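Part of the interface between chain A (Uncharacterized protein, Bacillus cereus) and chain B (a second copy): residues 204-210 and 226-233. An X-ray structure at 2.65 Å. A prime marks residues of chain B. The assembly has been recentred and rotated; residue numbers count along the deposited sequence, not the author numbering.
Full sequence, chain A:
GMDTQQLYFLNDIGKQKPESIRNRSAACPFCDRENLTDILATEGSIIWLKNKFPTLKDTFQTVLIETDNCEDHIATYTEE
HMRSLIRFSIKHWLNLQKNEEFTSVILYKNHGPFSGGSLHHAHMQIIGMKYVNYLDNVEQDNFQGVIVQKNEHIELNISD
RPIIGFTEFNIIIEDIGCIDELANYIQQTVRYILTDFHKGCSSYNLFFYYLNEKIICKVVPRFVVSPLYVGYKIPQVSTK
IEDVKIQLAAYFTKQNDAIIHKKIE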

# COMPACT_ATOMS: atom_id res chain seq x y z
N TYR A 204 -18.94 13.51 -2.26
CA TYR A 204 -18.86 12.08 -2.01
C TYR A 204 -19.24 11.30 -3.26
O TYR A 204 -19.80 11.85 -4.21
CB TYR A 204 -19.76 11.63 -0.83
CG TYR A 204 -21.25 11.76 -1.07
CD1 TYR A 204 -21.98 10.71 -1.61
CD2 TYR A 204 -21.93 12.92 -0.72
CE1 TYR A 204 -23.35 10.82 -1.84
CE2 TYR A 204 -23.31 13.04 -0.93
CZ TYR A 204 -24.01 11.99 -1.49
OH TYR A 204 -25.37 12.09 -1.71
N ASN A 205 -18.99 9.99 -3.20
CA ASN A 205 -19.37 9.03 -4.22
C ASN A 205 -20.06 7.85 -3.60
O ASN A 205 -19.70 7.43 -2.49
CB ASN A 205 -18.15 8.53 -5.00
CG ASN A 205 -17.52 9.46 -5.99
OD1 ASN A 205 -16.34 9.75 -5.89
ND2 ASN A 205 -18.21 9.81 -7.04
N LEU A 206 -21.01 7.26 -4.34
CA LEU A 206 -21.61 5.98 -4.00
C LEU A 206 -21.20 5.01 -5.04
O LEU A 206 -21.24 5.35 -6.21
CB LEU A 206 -23.15 5.99 -3.87
CG LEU A 206 -23.85 6.94 -2.91
CD1 LEU A 206 -25.33 6.65 -2.92
CD2 LEU A 206 -23.32 6.83 -1.48
N PHE A 207 -20.76 3.82 -4.63
CA PHE A 207 -20.43 2.74 -5.56
C PHE A 207 -21.15 1.50 -5.13
O PHE A 207 -21.08 1.14 -3.96
CB PHE A 207 -18.92 2.48 -5.68
CG PHE A 207 -18.12 3.68 -6.09
CD1 PHE A 207 -18.15 4.14 -7.40
CD2 PHE A 207 -17.33 4.35 -5.16
CE1 PHE A 207 -17.42 5.27 -7.77
CE2 PHE A 207 -16.59 5.46 -5.54
CZ PHE A 207 -16.64 5.91 -6.84
N PHE A 208 -21.85 0.86 -6.06
CA PHE A 208 -22.58 -0.36 -5.75
C PHE A 208 -21.89 -1.54 -6.39
O PHE A 208 -21.31 -1.42 -7.47
CB PHE A 208 -24.04 -0.27 -6.20
CG PHE A 208 -24.88 0.66 -5.35
CD1 PHE A 208 -24.90 2.03 -5.59
CD2 PHE A 208 -25.69 0.15 -4.34
CE1 PHE A 208 -25.69 2.88 -4.81
CE2 PHE A 208 -26.49 1.01 -3.56
CZ PHE A 208 -26.49 2.37 -3.81
N TYR A 209 -21.92 -2.68 -5.68
CA TYR A 209 -21.31 -3.94 -6.09
C TYR A 209 -22.23 -5.12 -5.76
O TYR A 209 -22.89 -5.11 -4.72
CB TYR A 209 -19.94 -4.16 -5.41
CG TYR A 209 -19.03 -2.95 -5.34
CD1 TYR A 209 -19.22 -1.96 -4.37
CD2 TYR A 209 -17.92 -2.83 -6.18
CE1 TYR A 209 -18.40 -0.84 -4.31
CE2 TYR A 209 -17.06 -1.73 -6.09
CZ TYR A 209 -17.32 -0.73 -5.17
OH TYR A 209 -16.49 0.35 -5.06
N TYR A 210 -22.25 -6.12 -6.65
CA TYR A 210 -22.94 -7.38 -6.44
C TYR A 210 -21.82 -8.41 -6.42
O TYR A 210 -21.31 -8.79 -7.48
CB TYR A 210 -24.07 -7.67 -7.46
CG TYR A 210 -24.79 -8.96 -7.15
CD1 TYR A 210 -25.81 -9.01 -6.20
CD2 TYR A 210 -24.42 -10.16 -7.77
CE1 TYR A 210 -26.45 -10.21 -5.88
CE2 TYR A 210 -25.04 -11.36 -7.45
CZ TYR A 210 -26.06 -11.38 -6.51
OH TYR A 210 -26.68 -12.56 -6.19
N SER B 226 -10.92 10.05 -11.56
CA SER B 226 -12.11 9.51 -12.23
C SER B 226 -12.92 8.60 -11.26
O SER B 226 -12.33 7.75 -10.58
CB SER B 226 -11.69 8.73 -13.47
OG SER B 226 -12.75 7.93 -13.99
N PRO B 227 -14.27 8.76 -11.20
CA PRO B 227 -15.07 7.93 -10.29
C PRO B 227 -14.98 6.43 -10.58
O PRO B 227 -15.07 5.62 -9.66
CB PRO B 227 -16.50 8.41 -10.52
CG PRO B 227 -16.36 9.75 -11.10
CD PRO B 227 -15.12 9.72 -11.92
N LEU B 228 -14.78 6.05 -11.85
CA LEU B 228 -14.68 4.66 -12.28
C LEU B 228 -13.38 4.05 -11.79
O LEU B 228 -13.34 2.86 -11.54
CB LEU B 228 -14.80 4.53 -13.79
CG LEU B 228 -16.20 4.18 -14.29
CD1 LEU B 228 -17.25 5.19 -13.81
CD2 LEU B 228 -16.22 4.03 -15.79
N TYR B 229 -12.35 4.89 -11.58
CA TYR B 229 -11.07 4.46 -11.03
C TYR B 229 -11.17 4.38 -9.50
O TYR B 229 -10.70 3.40 -8.92
CB TYR B 229 -9.91 5.39 -11.46
CG TYR B 229 -8.57 4.81 -11.09
CD1 TYR B 229 -7.96 3.85 -11.89
CD2 TYR B 229 -7.97 5.11 -9.87
CE1 TYR B 229 -6.76 3.25 -11.52
CE2 TYR B 229 -6.77 4.51 -9.49
CZ TYR B 229 -6.17 3.58 -10.32
OH TYR B 229 -4.98 2.98 -9.98
N VAL B 230 -11.76 5.40 -8.85
CA VAL B 230 -11.91 5.46 -7.39
C VAL B 230 -12.66 4.22 -6.86
O VAL B 230 -12.19 3.58 -5.92
CB VAL B 230 -12.59 6.76 -6.91
CG1 VAL B 230 -13.06 6.66 -5.46
CG2 VAL B 230 -11.67 7.95 -7.09
N GLY B 231 -13.78 3.88 -7.49
CA GLY B 231 -14.60 2.76 -7.03
C GLY B 231 -14.33 1.41 -7.64
O GLY B 231 -14.67 0.39 -7.04
N TYR B 232 -13.74 1.37 -8.85
CA TYR B 232 -13.58 0.08 -9.52
C TYR B 232 -12.20 -0.11 -10.16
O TYR B 232 -12.00 -1.14 -10.81
CB TYR B 232 -14.65 -0.05 -10.63
CG TYR B 232 -16.06 0.23 -10.16
CD1 TYR B 232 -16.80 -0.74 -9.49
CD2 TYR B 232 -16.67 1.46 -10.41
CE1 TYR B 232 -18.11 -0.49 -9.07
CE2 TYR B 232 -17.98 1.71 -10.00
CZ TYR B 232 -18.69 0.74 -9.33
OH TYR B 232 -19.98 0.97 -8.92
N LYS B 233 -11.27 0.84 -9.98
CA LYS B 233 -9.92 0.80 -10.58
C LYS B 233 -10.01 0.49 -12.11
O LYS B 233 -9.25 -0.32 -12.64
CB LYS B 233 -8.99 -0.19 -9.85
CG LYS B 233 -8.33 0.45 -8.64
CD LYS B 233 -7.51 -0.54 -7.86
CE LYS B 233 -6.64 0.16 -6.86
NZ LYS B 233 -6.12 -0.77 -5.83

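A glycine in a helix can serve as a docking site for an aromatic ring, and the contact between this strand and the short helix of the second copy illustrates the principle well. At its centre, the ring of Phe207 lies against the backbone of Gly231′. The glycine CA sits 3.5 Å from the centroid of the Phe207 ring and only 4° off the ring normal, so a CH group is directed at the π cloud almost exactly over its middle. The fit depends on the absence of a side chain: a CB built in ideal geometry on Gly231′ would point toward the strand and fall 2.3 Å from CD1 of Phe207, a clear clash. Here the CA atoms of Phe207 and Gly231′ are 6.0 Å apart, although the axes of strand and helix approach no closer than 9.0 Å and their N-to-C directions diverge by 56°.

Other helix residues complete the pocket around this ring. Val230′ brings CG1 to 3.7 Å from CE2 of Phe207, and Pro227′, one turn earlier, places CB 4.3 Å from CE1. The same Phe207 CE1 lies 3.0 Å from the carbonyl O of Pro227′, an oxygen already engaged within the helix as acceptor for the amide N of Gly231′ at 3.1 Å. Farther along the strand's N-terminal side the packing loosens: ND2 of Asn205 comes no nearer than 4.1 Å to CB of Pro227′, and its polar groups are satisfied elsewhere in the structure.

Tyr232′ carries the contact outward from the apolar centre. Phe207 turns its edge toward the face of the Tyr232′ ring in an offset edge-to-face arrangement, with centroids 5.4 Å apart and planes at 82°, a geometry that sets ring hydrogens against π electrons. Tyr209 meets the same tyrosine obliquely, its CE2 lying 3.4 Å from CE1 of Tyr232′. Both tyrosines start from CA-to-CB bonds that point sideways, yet their long side chains bring their ends close to the opposing stretch.

Those ends form the polar edge, where two phenol groups each donate a hydrogen bond to a backbone carbonyl across the interface. Tyr209 OH donates to O of Gly231′ at 2.7 Å, and Tyr232′ OH donates to O of Phe208 at 3.1 Å. Phe208 thus takes part through its backbone, while its CA-to-CB bond points away from the helix. The exchange is reciprocal: each chain supplies one hydroxyl and one carbonyl, so the buried phenols find polar partners while their rings remain in the aromatic cluster.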